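Local coordinates for Tat (Twin-arginine translocation) pathway signal sequence containing protein (Mycobacterium tuberculosis, PDB 5IMU), which is of unknown function but, in this C-terminal portion, combines an alpha/beta/alpha sandwich with a bundle of helices and binds a potassium ion, at residues V65-P70 / S113-I118; G52-P57 / N207-W212; R60-V65 / P106-D111; T43-T48 / D81-V86. One frame throughout, in Å; residues are numbered along the deposited sequence.

Overall arrangement
The contacts run from the four-stranded sheet of the sandwich to the helix bundle. Contact 4 packs helix 79-83 on strand 44-48, whose parallel neighbour, strand 65-67, carries contact 1; Thr66 N lies 2.7 Å from Thr44 O between them. In contact 3, the loop leading into strand 65-67 packs on segment 106-111, sharing Val65, two waters and the potassium ion with contact 1. Around these strand ends sits the potassium site of Thr44, Asn64 and Thr66, whereas the Ile55 side chain of contact 2 is about 12 Å from the ion. Contact 2 couples the sandwich to helix 203-216; its centre is 9 Å from that of contact 1, and Arg115 NH1 reaches Ile55 O at 2.9 Å.

Contact 1 of 4, residues V65-P70 / S113-I118; sequences VTLLEP and SARSAI. With K (potassium ion), chain B.
Ala114 and Ile118 are the two main points at which segment 113-118 presses on segment 65-70, the first against Val65 and Leu67, the second against Pro70. At the start of the segment, Ser113 is linked to the strand by water 1, which accepts from Ser113 OG at 3.1 Å and donates to Val65 O. Ala114 turns its CB toward the strand, 3.6 Å from Val65 O and 3.9 Å from Leu67 CD1. Leu67 holds CG anti to its carbonyl carbon (chi1 -53°), and CD1 continues the chain in extended form (chi2 175°). Leu67 CD1 comes to 3.5 Å from Ala114 O. The same carbonyl receives a 2.7 Å bond from water 2, which in turn accepts from Leu67 N. Arg115 offers its CG to Leu67 CD1; the rest of its chain extends away, NH1 and NH2 hydrogen-bonding Ile55 O and Pro56 O while NE forms a salt bridge with Asp111 OD1. Water 3 joins Ala117 O to Glu69 OE2 by weak bonds. Ile118 finally meets Pro70 tip to tip, with Ile118 CD1 3.6 Å from Pro70 CG. Thr66 faces away from all this and binds the potassium ion through OG1 at 2.8 Å. An outermost strand of the mixed sheet in an alpha/beta/alpha sandwich is thus packed through apolar side chains against short helix 111-115 and the loop that follows it, with one water joining the two backbones.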
loop_
_atom_site.group_PDB
_atom_site.type_symbol
_atom_site.label_atom_id
_atom_site.label_comp_id
_atom_site.label_asym_id
_atom_site.label_seq_id
_atom_site.Cartn_x
_atom_site.Cartn_y
_atom_site.Cartn_z
ATOM N N VAL A 65 -8.284 -5.018 -8.846
ATOM C CA VAL A 65 -7.517 -3.801 -9.091
ATOM C C VAL A 65 -6.054 -4.175 -9.286
ATOM O O VAL A 65 -5.569 -5.191 -8.775
ATOM C CB VAL A 65 -7.675 -2.757 -7.962
ATOM C CG1 VAL A 65 -9.135 -2.361 -7.800
ATOM C CG2 VAL A 65 -7.095 -3.273 -6.651
ATOM N N THR A 66 -5.347 -3.343 -10.043
ATOM C CA THR A 66 -3.931 -3.517 -10.325
ATOM C C THR A 66 -3.168 -2.339 -9.737
ATOM O O THR A 66 -3.674 -1.213 -9.721
ATOM C CB THR A 66 -3.683 -3.621 -11.838
ATOM O OG1 THR A 66 -4.372 -4.766 -12.355
ATOM C CG2 THR A 66 -2.203 -3.758 -12.148
ATOM N N LEU A 67 -1.963 -2.601 -9.243
ATOM C CA LEU A 67 -1.153 -1.587 -8.589
ATOM C C LEU A 67 0.049 -1.226 -9.451
ATOM O O LEU A 67 0.478 -1.995 -10.317
ATOM C CB LEU A 67 -0.677 -2.078 -7.216
ATOM C CG LEU A 67 -1.768 -2.587 -6.272
ATOM C CD1 LEU A 67 -1.157 -3.147 -4.995
ATOM C CD2 LEU A 67 -2.769 -1.486 -5.955
ATOM N N LEU A 68 0.589 -0.034 -9.208
ATOM C CA LEU A 68 1.850 0.345 -9.828
ATOM C C LEU A 68 2.958 -0.586 -9.355
ATOM O O LEU A 68 3.012 -0.968 -8.182
ATOM C CB LEU A 68 2.211 1.794 -9.490
ATOM C CG LEU A 68 1.373 2.937 -10.065
ATOM C CD1 LEU A 68 1.808 4.258 -9.448
ATOM C CD2 LEU A 68 1.490 2.988 -11.580
ATOM N N GLU A 69 3.840 -0.958 -10.274
ATOM C CA GLU A 69 4.956 -1.810 -9.912
ATOM C C GLU A 69 5.997 -1.007 -9.132
ATOM O O GLU A 69 6.108 0.211 -9.303
ATOM C CB GLU A 69 5.580 -2.427 -11.162
ATOM C CG GLU A 69 4.645 -3.392 -11.879
ATOM C CD GLU A 69 5.308 -4.102 -13.040
ATOM O OE1 GLU A 69 6.010 -3.434 -13.827
ATOM O OE2 GLU A 69 5.129 -5.332 -13.163
ATOM N N PRO A 70 6.762 -1.662 -8.249
ATOM C CA PRO A 70 7.749 -0.923 -7.453
ATOM C C PRO A 70 8.926 -0.443 -8.285
ATOM O O PRO A 70 9.828 -1.215 -8.623
ATOM C CB PRO A 70 8.184 -1.941 -6.392
ATOM C CG PRO A 70 7.935 -3.261 -7.020
ATOM C CD PRO A 70 6.722 -3.091 -7.893
ATOM N N SER A 113 -4.360 -10.775 -4.861
ATOM C CA SER A 113 -3.935 -10.689 -6.255
ATOM C C SER A 113 -3.195 -9.385 -6.533
ATOM O O SER A 113 -2.195 -9.376 -7.259
ATOM C CB SER A 113 -5.139 -10.833 -7.185
ATOM O OG SER A 113 -6.156 -9.897 -6.863
ATOM N N ALA A 114 -3.666 -8.275 -5.959
ATOM C CA ALA A 114 -3.063 -6.979 -6.262
ATOM C C ALA A 114 -1.641 -6.881 -5.724
ATOM O O ALA A 114 -0.767 -6.298 -6.377
ATOM C CB ALA A 114 -3.923 -5.850 -5.695
ATOM N N ARG A 115 -1.384 -7.445 -4.547
ATOM C CA ARG A 115 -0.091 -7.292 -3.893
ATOM C C ARG A 115 0.872 -8.441 -4.177
ATOM O O ARG A 115 1.990 -8.431 -3.652
ATOM C CB ARG A 115 -0.281 -7.139 -2.376
ATOM C CG ARG A 115 -1.157 -5.954 -1.959
ATOM C CD ARG A 115 -1.349 -5.922 -0.445
ATOM N NE ARG A 115 -2.334 -4.935 -0.004
ATOM C CZ ARG A 115 -2.032 -3.710 0.419
ATOM N NH1 ARG A 115 -0.769 -3.309 0.457
ATOM N NH2 ARG A 115 -2.996 -2.884 0.809
ATOM N N SER A 116 0.483 -9.417 -5.001
ATOM C CA SER A 116 1.326 -10.571 -5.299
ATOM C C SER A 116 1.999 -10.490 -6.667
ATOM O O SER A 116 2.615 -11.470 -7.096
ATOM C CB SER A 116 0.510 -11.862 -5.221
ATOM O OG SER A 116 0.022 -12.090 -3.912
ATOM N N ALA A 117 1.900 -9.357 -7.358
ATOM C CA ALA A 117 2.406 -9.254 -8.722
ATOM C C ALA A 117 3.912 -9.033 -8.796
ATOM O O ALA A 117 4.467 -9.043 -9.901
ATOM C CB ALA A 117 1.682 -8.128 -9.467
ATOM N N ILE A 118 4.586 -8.839 -7.668
ATOM C CA ILE A 118 6.019 -8.553 -7.663
ATOM C C ILE A 118 6.796 -9.862 -7.590
ATOM O O ILE A 118 6.493 -10.711 -6.738
ATOM C CB ILE A 118 6.403 -7.631 -6.495
ATOM C CG1 ILE A 118 5.590 -6.337 -6.548
ATOM C CG2 ILE A 118 7.899 -7.332 -6.511
ATOM C CD1 ILE A 118 5.715 -5.493 -5.305
HETATM K K K B . -7.096 -4.683 -12.949
HETATM O O HOH W 1 -7.080 -6.945 -6.949
HETATM O O HOH W 2 -1.088 -5.537 -8.945
HETATM O O HOH W 3 5.460 -5.906 -10.060
HETATM O O HOH W 4 -7.384 -7.079 -14.670
#

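Contact 2 of 4, residues G52-P57 / N207-W212; sequences GGWIPP and NYHLAW
Trp54 lies among Tyr208, His209 and Trp212 of the helix, and the four rings form an aromatic cluster. Its indole NE1 donates to His209 ND1 at 3.0 Å with an N-H...N angle of 157°, close to the plane of both rings; ND1 is thus the acceptor and bears no proton. The two rings meet rim to rim. On Trp212 the approach is different: Trp54 CB lies over the face of the six-membered ring, 4.1 Å from its centroid, in a CH-pi contact, and Trp54 CD1 comes within 3.5 Å of Trp212 CG. Tyr208 lies nearly parallel to the Trp54 pyrrole ring (planes at 23°) but slid aside, so that Tyr208 CE2 touches Trp54 CD1 at 3.6 Å with little overlap. Tyr208 extends with CG anti to its backbone N (chi1 170°), and its OH accepts from Ile55 N at 3.0 Å. A water that donates to Gly53 O also lies beside this hydroxyl. Gly52 O reaches the edge of the Trp212 ring, 3.2 Å from Trp212 CH2, and Gly53, lacking a side chain, brings its backbone against the same ring. Pro57 CG packs obliquely on His209 CE1 at 3.6 Å.

Farther out, a third tryptophan, Trp189 of helix 183-199, meets Trp54 edge-to-face, and Arg115 anchors the loop from its other end. The loop is therefore wedged between helices 203-216 and 183-199, with Ile55 and Tyr208 both touching Leu67 of strand 65-67.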
loop_
_atom_site.group_PDB
_atom_site.type_symbol
_atom_site.label_atom_id
_atom_site.label_comp_id
_atom_site.label_asym_id
_atom_site.label_seq_id
_atom_site.Cartn_x
_atom_site.Cartn_y
_atom_site.Cartn_z
ATOM N N GLY A 52 4.769 6.796 -3.883
ATOM C CA GLY A 52 5.116 6.324 -5.212
ATOM C C GLY A 52 4.291 5.182 -5.761
ATOM O O GLY A 52 4.679 4.595 -6.776
ATOM N N GLY A 53 3.164 4.848 -5.138
ATOM C CA GLY A 53 2.325 3.745 -5.579
ATOM C C GLY A 53 2.137 2.650 -4.551
ATOM O O GLY A 53 1.326 1.737 -4.776
ATOM N N TRP A 54 2.863 2.701 -3.439
ATOM C CA TRP A 54 2.677 1.750 -2.354
ATOM C C TRP A 54 1.312 1.955 -1.706
ATOM O O TRP A 54 0.836 3.085 -1.569
ATOM C CB TRP A 54 3.802 1.933 -1.334
ATOM C CG TRP A 54 3.762 1.049 -0.128
ATOM C CD1 TRP A 54 4.052 -0.284 -0.073
ATOM C CD2 TRP A 54 3.471 1.453 1.217
ATOM N NE1 TRP A 54 3.935 -0.738 1.221
ATOM C CE2 TRP A 54 3.581 0.309 2.032
ATOM C CE3 TRP A 54 3.119 2.671 1.808
ATOM C CZ2 TRP A 54 3.348 0.345 3.410
ATOM C CZ3 TRP A 54 2.887 2.707 3.174
ATOM C CH2 TRP A 54 3.003 1.552 3.959
ATOM N N ILE A 55 0.674 0.858 -1.324
ATOM C CA ILE A 55 -0.624 0.884 -0.652
ATOM C C ILE A 55 -0.414 0.453 0.789
ATOM O O ILE A 55 0.106 -0.647 1.033
ATOM C CB ILE A 55 -1.653 -0.016 -1.357
ATOM C CG1 ILE A 55 -1.710 0.287 -2.857
ATOM C CG2 ILE A 55 -3.029 0.164 -0.731
ATOM C CD1 ILE A 55 -1.990 1.740 -3.186
ATOM N N PRO A 56 -0.798 1.262 1.782
ATOM C CA PRO A 56 -0.505 0.917 3.170
ATOM C C PRO A 56 -1.286 -0.319 3.609
ATOM O O PRO A 56 -2.352 -0.620 3.048
ATOM C CB PRO A 56 -0.938 2.167 3.952
ATOM C CG PRO A 56 -1.941 2.838 3.066
ATOM C CD PRO A 56 -1.466 2.574 1.666
ATOM N N PRO A 57 -0.789 -1.046 4.612
ATOM C CA PRO A 57 -1.397 -2.351 4.934
ATOM C C PRO A 57 -2.796 -2.266 5.521
ATOM O O PRO A 57 -3.558 -3.233 5.396
ATOM C CB PRO A 57 -0.410 -2.965 5.943
ATOM C CG PRO A 57 0.833 -2.135 5.859
ATOM C CD PRO A 57 0.395 -0.769 5.438
ATOM N N ASN A 207 7.111 -9.934 0.991
ATOM C CA ASN A 207 7.831 -9.627 -0.239
ATOM C C ASN A 207 7.389 -8.286 -0.813
ATOM O O ASN A 207 8.222 -7.457 -1.201
ATOM C CB ASN A 207 7.617 -10.755 -1.250
ATOM C CG ASN A 207 8.510 -10.627 -2.464
ATOM O OD1 ASN A 207 9.718 -10.847 -2.385
ATOM N ND2 ASN A 207 7.917 -10.280 -3.602
ATOM N N TYR A 208 6.074 -8.053 -0.866
ATOM C CA TYR A 208 5.541 -6.795 -1.386
ATOM C C TYR A 208 6.115 -5.599 -0.635
ATOM O O TYR A 208 6.579 -4.629 -1.246
ATOM C CB TYR A 208 4.011 -6.815 -1.298
ATOM C CG TYR A 208 3.314 -5.496 -1.576
ATOM C CD1 TYR A 208 2.919 -5.152 -2.866
ATOM C CD2 TYR A 208 3.023 -4.611 -0.546
ATOM C CE1 TYR A 208 2.270 -3.953 -3.120
ATOM C CE2 TYR A 208 2.377 -3.411 -0.790
ATOM C CZ TYR A 208 2.002 -3.086 -2.080
ATOM O OH TYR A 208 1.357 -1.895 -2.329
ATOM N N HIS A 209 6.099 -5.654 0.697
ATOM C CA HIS A 209 6.561 -4.512 1.479
ATOM C C HIS A 209 8.075 -4.356 1.395
ATOM O O HIS A 209 8.586 -3.231 1.372
ATOM C CB HIS A 209 6.108 -4.656 2.931
ATOM C CG HIS A 209 4.632 -4.490 3.116
ATOM N ND1 HIS A 209 3.966 -3.332 2.779
ATOM C CD2 HIS A 209 3.694 -5.338 3.600
ATOM C CE1 HIS A 209 2.680 -3.473 3.048
ATOM N NE2 HIS A 209 2.489 -4.681 3.548
ATOM N N LEU A 210 8.809 -5.470 1.345
ATOM C CA LEU A 210 10.262 -5.388 1.234
ATOM C C LEU A 210 10.683 -4.804 -0.110
ATOM O O LEU A 210 11.623 -4.004 -0.177
ATOM C CB LEU A 210 10.883 -6.772 1.427
ATOM C CG LEU A 210 12.170 -6.900 2.250
ATOM C CD1 LEU A 210 13.081 -7.964 1.650
ATOM C CD2 LEU A 210 12.904 -5.574 2.399
ATOM N N ALA A 211 10.009 -5.202 -1.191
ATOM C CA ALA A 211 10.329 -4.650 -2.504
ATOM C C ALA A 211 10.083 -3.148 -2.542
ATOM O O ALA A 211 10.898 -2.390 -3.080
ATOM C CB ALA A 211 9.510 -5.356 -3.586
ATOM N N TRP A 212 8.967 -2.698 -1.966
ATOM C CA TRP A 212 8.683 -1.269 -1.945
ATOM C C TRP A 212 9.635 -0.517 -1.024
ATOM O O TRP A 212 9.922 0.661 -1.266
ATOM C CB TRP A 212 7.233 -1.030 -1.532
ATOM C CG TRP A 212 6.299 -1.059 -2.699
ATOM C CD1 TRP A 212 5.477 -2.082 -3.073
ATOM C CD2 TRP A 212 6.110 -0.017 -3.663
ATOM N NE1 TRP A 212 4.779 -1.735 -4.208
ATOM C CE2 TRP A 212 5.152 -0.472 -4.589
ATOM C CE3 TRP A 212 6.656 1.260 -3.828
ATOM C CZ2 TRP A 212 4.726 0.307 -5.666
ATOM C CZ3 TRP A 212 6.234 2.031 -4.897
ATOM C CH2 TRP A 212 5.279 1.554 -5.802
HETATM O O HOH W 5 1.476 -1.032 -4.586
#

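Contact 3 of 4, residues R60-V65 / P106-D111; sequences RLPANV and PALTGD. With K (potassium ion), chain B.
Arg60 and Asp111 stack flat, their guanidinium and carboxylate planes only 12° apart and Asp111 OD2 over the centre of the guanidinium. The Arg60 chain folds back to do this, bent at chi2 (-64°) and chi3. Arg60 NH1 is 3.2 Å from Asp111 OD2, but no N-H points at the oxygen, making this a salt bridge of charges alone. Asp111 OD2 also accepts from Leu61 N at 2.9 Å, the donor coming from above the carboxylate plane, while Asp111 OD1, the oxygen turned to Arg115, lies 3.4 Å from Leu61 CG. The neighbouring helix start may further stabilise this negative charge. Pro62 and Leu108 lie side by side, pointing the same way, with Pro62 CG 4.0 Å from Leu108 CD2; Pro62 CB meets Pro106 CB at 3.9 Å.

Two backbone bonds fasten the loops together: Gly110 N to Leu61 O (2.9 Å) and Ala63 N to Ala107 O (3.1 Å). Between them Leu108 centres an inverse gamma turn, and Gly110 occupies the N-cap of helix 111-115. Asn64 O binds the potassium ion just ahead of strand 65-67, and on the other flank Pro62, Pro106 and Leu108 rest on helix 6-27.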
loop_
_atom_site.group_PDB
_atom_site.type_symbol
_atom_site.label_atom_id
_atom_site.label_comp_id
_atom_site.label_asym_id
_atom_site.label_seq_id
_atom_site.Cartn_x
_atom_site.Cartn_y
_atom_site.Cartn_z
ATOM N N ARG A 60 -7.807 -2.269 2.839
ATOM C CA ARG A 60 -8.176 -3.444 2.063
ATOM C C ARG A 60 -8.649 -3.014 0.679
ATOM O O ARG A 60 -9.348 -2.008 0.536
ATOM C CB ARG A 60 -9.268 -4.246 2.776
ATOM C CG ARG A 60 -8.929 -4.602 4.214
ATOM C CD ARG A 60 -7.720 -5.518 4.276
ATOM N NE ARG A 60 -8.042 -6.875 3.850
ATOM C CZ ARG A 60 -7.143 -7.761 3.431
ATOM N NH1 ARG A 60 -5.861 -7.426 3.371
ATOM N NH2 ARG A 60 -7.525 -8.976 3.065
ATOM N N LEU A 61 -8.252 -3.796 -0.354
ATOM C CA LEU A 61 -8.427 -3.400 -1.746
ATOM C C LEU A 61 -9.642 -4.073 -2.372
ATOM O O LEU A 61 -9.911 -5.250 -2.101
ATOM C CB LEU A 61 -7.182 -3.755 -2.560
ATOM C CG LEU A 61 -5.925 -2.984 -2.160
ATOM C CD1 LEU A 61 -4.695 -3.547 -2.851
ATOM C CD2 LEU A 61 -6.087 -1.510 -2.477
ATOM N N PRO A 62 -10.381 -3.342 -3.206
ATOM C CA PRO A 62 -11.477 -3.960 -3.959
ATOM C C PRO A 62 -10.967 -5.017 -4.926
ATOM O O PRO A 62 -9.789 -5.060 -5.290
ATOM C CB PRO A 62 -12.106 -2.778 -4.711
ATOM C CG PRO A 62 -11.737 -1.584 -3.909
ATOM C CD PRO A 62 -10.375 -1.876 -3.345
ATOM N N ALA A 63 -11.885 -5.884 -5.340
ATOM C CA ALA A 63 -11.545 -6.962 -6.257
ATOM C C ALA A 63 -11.055 -6.414 -7.593
ATOM O O ALA A 63 -11.518 -5.374 -8.069
ATOM C CB ALA A 63 -12.761 -7.866 -6.470
ATOM N N ASN A 64 -10.083 -7.118 -8.177
ATOM C CA ASN A 64 -9.655 -6.926 -9.561
ATOM C C ASN A 64 -9.014 -5.564 -9.811
ATOM O O ASN A 64 -9.170 -4.996 -10.895
ATOM C CB ASN A 64 -10.818 -7.132 -10.538
ATOM C CG ASN A 64 -11.634 -8.368 -10.222
ATOM O OD1 ASN A 64 -12.865 -8.329 -10.221
ATOM N ND2 ASN A 64 -10.953 -9.471 -9.946
ATOM N N VAL A 65 -8.284 -5.018 -8.846
ATOM C CA VAL A 65 -7.517 -3.801 -9.091
ATOM C C VAL A 65 -6.054 -4.175 -9.286
ATOM O O VAL A 65 -5.569 -5.191 -8.775
ATOM C CB VAL A 65 -7.675 -2.757 -7.962
ATOM C CG1 VAL A 65 -9.135 -2.361 -7.800
ATOM C CG2 VAL A 65 -7.095 -3.273 -6.651
ATOM N N PRO A 106 -17.851 -1.994 -3.515
ATOM C CA PRO A 106 -17.139 -3.176 -4.015
ATOM C C PRO A 106 -16.595 -4.024 -2.877
ATOM O O PRO A 106 -16.094 -3.510 -1.874
ATOM C CB PRO A 106 -16.002 -2.582 -4.857
ATOM C CG PRO A 106 -16.377 -1.145 -5.078
ATOM C CD PRO A 106 -17.173 -0.742 -3.882
ATOM N N ALA A 107 -16.694 -5.339 -3.047
ATOM C CA ALA A 107 -16.166 -6.267 -2.058
ATOM C C ALA A 107 -14.648 -6.156 -1.978
ATOM O O ALA A 107 -13.955 -6.104 -2.998
ATOM C CB ALA A 107 -16.576 -7.697 -2.402
ATOM N N LEU A 108 -14.133 -6.128 -0.752
ATOM C CA LEU A 108 -12.710 -5.886 -0.517
ATOM C C LEU A 108 -11.930 -7.204 -0.506
ATOM O O LEU A 108 -11.351 -7.620 0.497
ATOM C CB LEU A 108 -12.527 -5.108 0.781
ATOM C CG LEU A 108 -13.327 -3.803 0.842
ATOM C CD1 LEU A 108 -13.234 -3.156 2.216
ATOM C CD2 LEU A 108 -12.857 -2.845 -0.241
ATOM N N THR A 109 -11.920 -7.859 -1.666
ATOM C CA THR A 109 -11.291 -9.163 -1.828
ATOM C C THR A 109 -10.037 -9.115 -2.692
ATOM O O THR A 109 -9.529 -10.171 -3.084
ATOM C CB THR A 109 -12.283 -10.157 -2.434
ATOM O OG1 THR A 109 -12.646 -9.724 -3.751
ATOM C CG2 THR A 109 -13.534 -10.243 -1.586
ATOM N N GLY A 110 -9.523 -7.929 -2.998
ATOM C CA GLY A 110 -8.486 -7.829 -3.999
ATOM C C GLY A 110 -7.058 -7.743 -3.513
ATOM O O GLY A 110 -6.159 -7.557 -4.338
ATOM N N ASP A 111 -6.803 -7.888 -2.210
ATOM C CA ASP A 111 -5.453 -7.662 -1.696
ATOM C C ASP A 111 -4.477 -8.740 -2.158
ATOM O O ASP A 111 -3.340 -8.430 -2.526
ATOM C CB ASP A 111 -5.471 -7.579 -0.170
ATOM C CG ASP A 111 -6.016 -6.257 0.332
ATOM O OD1 ASP A 111 -5.270 -5.256 0.309
ATOM O OD2 ASP A 111 -7.194 -6.219 0.739
HETATM K K K B . -7.096 -4.683 -12.949
HETATM O O HOH W 1 -7.080 -6.945 -6.949
HETATM O O HOH W 4 -7.384 -7.079 -14.670
#

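Contact 4 of 4, residues T43-T48 / D81-V86; sequences TTLLVT and DLLGAV
Leu45 and Leu83 slide past each other in opposite directions, each placing CD2 against the other residue. Leu45 holds CG anti to its backbone N (chi1 178°), and from there the branch ending in CD2, set by chi2 (66°), comes to 3.3 Å from Leu83 O. Leu83 answers with its own CD2, which returns to within 3.7 Å of Leu45 O; Leu45 CD2 and Leu83 CD2 are 4.0 Å apart. Two residues along the strand, Val47 carries CG2 between its backbone N and carbonyl carbon, and this methyl touches both helix leucines, Val47 CG2 being 4.0 Å from Leu83 CD2 and 4.1 Å from Leu82 CB. Leu82 sends CD1 to Thr48 O at 3.6 Å, although the side chain of Thr48 itself points away, its OG1 bonded to Ser32 O.

The helix stops immediately afterward at Gly84, and Arg38 binds the carbonyls of Leu83 and Ala85. Thr44 and Leu46 project from the opposite side of the strand onto helix 6-27. One sheet is thus covered by a helix on each face, as expected of an alpha/beta/alpha sandwich, here in the DUF5632 region.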
loop_
_atom_site.group_PDB
_atom_site.type_symbol
_atom_site.label_atom_id
_atom_site.label_comp_id
_atom_site.label_asym_id
_atom_site.label_seq_id
_atom_site.Cartn_x
_atom_site.Cartn_y
_atom_site.Cartn_z
ATOM N N THR A 43 -7.982 -3.505 -17.249
ATOM C CA THR A 43 -7.062 -3.247 -16.147
ATOM C C THR A 43 -7.475 -1.972 -15.420
ATOM O O THR A 43 -7.459 -0.884 -16.005
ATOM C CB THR A 43 -5.624 -3.126 -16.651
ATOM O OG1 THR A 43 -5.242 -4.339 -17.312
ATOM C CG2 THR A 43 -4.672 -2.867 -15.485
ATOM N N THR A 44 -7.840 -2.108 -14.146
ATOM C CA THR A 44 -8.164 -0.970 -13.291
ATOM C C THR A 44 -6.977 -0.708 -12.370
ATOM O O THR A 44 -6.645 -1.539 -11.519
ATOM C CB THR A 44 -9.433 -1.231 -12.482
ATOM O OG1 THR A 44 -10.527 -1.492 -13.371
ATOM C CG2 THR A 44 -9.767 -0.026 -11.615
ATOM N N LEU A 45 -6.344 0.448 -12.542
ATOM C CA LEU A 45 -5.166 0.831 -11.774
ATOM C C LEU A 45 -5.582 1.712 -10.603
ATOM O O LEU A 45 -6.366 2.649 -10.781
ATOM C CB LEU A 45 -4.165 1.572 -12.663
ATOM C CG LEU A 45 -2.888 2.098 -12.009
ATOM C CD1 LEU A 45 -2.009 0.950 -11.542
ATOM C CD2 LEU A 45 -2.137 2.999 -12.974
ATOM N N LEU A 46 -5.057 1.414 -9.415
ATOM C CA LEU A 46 -5.381 2.147 -8.196
ATOM C C LEU A 46 -4.102 2.676 -7.563
ATOM O O LEU A 46 -3.129 1.929 -7.404
ATOM C CB LEU A 46 -6.127 1.255 -7.199
ATOM C CG LEU A 46 -6.459 1.899 -5.852
ATOM C CD1 LEU A 46 -7.387 3.091 -6.025
ATOM C CD2 LEU A 46 -7.066 0.878 -4.913
ATOM N N VAL A 47 -4.103 3.960 -7.197
ATOM C CA VAL A 47 -2.915 4.610 -6.656
ATOM C C VAL A 47 -3.286 5.519 -5.491
ATOM O O VAL A 47 -4.422 5.989 -5.372
ATOM C CB VAL A 47 -2.162 5.440 -7.722
ATOM C CG1 VAL A 47 -1.779 4.583 -8.921
ATOM C CG2 VAL A 47 -2.995 6.642 -8.151
ATOM N N THR A 48 -2.304 5.745 -4.621
ATOM C CA THR A 48 -2.241 6.903 -3.745
ATOM C C THR A 48 -0.850 7.505 -3.895
ATOM O O THR A 48 0.092 6.829 -4.314
ATOM C CB THR A 48 -2.507 6.545 -2.274
ATOM O OG1 THR A 48 -2.322 7.709 -1.456
ATOM C CG2 THR A 48 -1.554 5.454 -1.809
ATOM N N ASP A 81 -1.033 12.177 -12.147
ATOM C CA ASP A 81 0.207 11.816 -12.832
ATOM C C ASP A 81 0.546 10.343 -12.631
ATOM O O ASP A 81 1.029 9.679 -13.557
ATOM C CB ASP A 81 1.361 12.689 -12.337
ATOM C CG ASP A 81 1.256 14.129 -12.808
ATOM O OD1 ASP A 81 2.154 14.930 -12.469
ATOM O OD2 ASP A 81 0.281 14.460 -13.513
ATOM N N LEU A 82 0.301 9.814 -11.427
ATOM C CA LEU A 82 0.670 8.431 -11.136
ATOM C C LEU A 82 -0.153 7.438 -11.947
ATOM O O LEU A 82 0.330 6.341 -12.250
ATOM C CB LEU A 82 0.519 8.150 -9.638
ATOM C CG LEU A 82 1.564 8.779 -8.716
ATOM C CD1 LEU A 82 1.210 8.533 -7.257
ATOM C CD2 LEU A 82 2.948 8.228 -9.031
ATOM N N LEU A 83 -1.387 7.799 -12.310
ATOM C CA LEU A 83 -2.217 6.893 -13.101
ATOM C C LEU A 83 -1.638 6.654 -14.488
ATOM O O LEU A 83 -1.863 5.591 -15.078
ATOM C CB LEU A 83 -3.639 7.442 -13.226
ATOM C CG LEU A 83 -4.607 7.264 -12.058
ATOM C CD1 LEU A 83 -5.963 7.842 -12.423
ATOM C CD2 LEU A 83 -4.731 5.796 -11.691
ATOM N N GLY A 84 -0.901 7.624 -15.027
ATOM C CA GLY A 84 -0.411 7.479 -16.383
ATOM C C GLY A 84 -1.546 7.532 -17.391
ATOM O O GLY A 84 -2.538 8.247 -17.223
ATOM N N ALA A 85 -1.403 6.738 -18.452
ATOM C CA ALA A 85 -2.348 6.753 -19.563
ATOM C C ALA A 85 -3.552 5.871 -19.250
ATOM O O ALA A 85 -3.412 4.655 -19.082
ATOM C CB ALA A 85 -1.660 6.290 -20.845
ATOM N N VAL A 86 -4.735 6.484 -19.179
ATOM C CA VAL A 86 -5.987 5.789 -18.906
ATOM C C VAL A 86 -7.079 6.423 -19.759
ATOM O O VAL A 86 -6.892 7.484 -20.358
ATOM C CB VAL A 86 -6.375 5.840 -17.412
ATOM C CG1 VAL A 86 -5.430 4.986 -16.580
ATOM C CG2 VAL A 86 -6.360 7.271 -16.922
#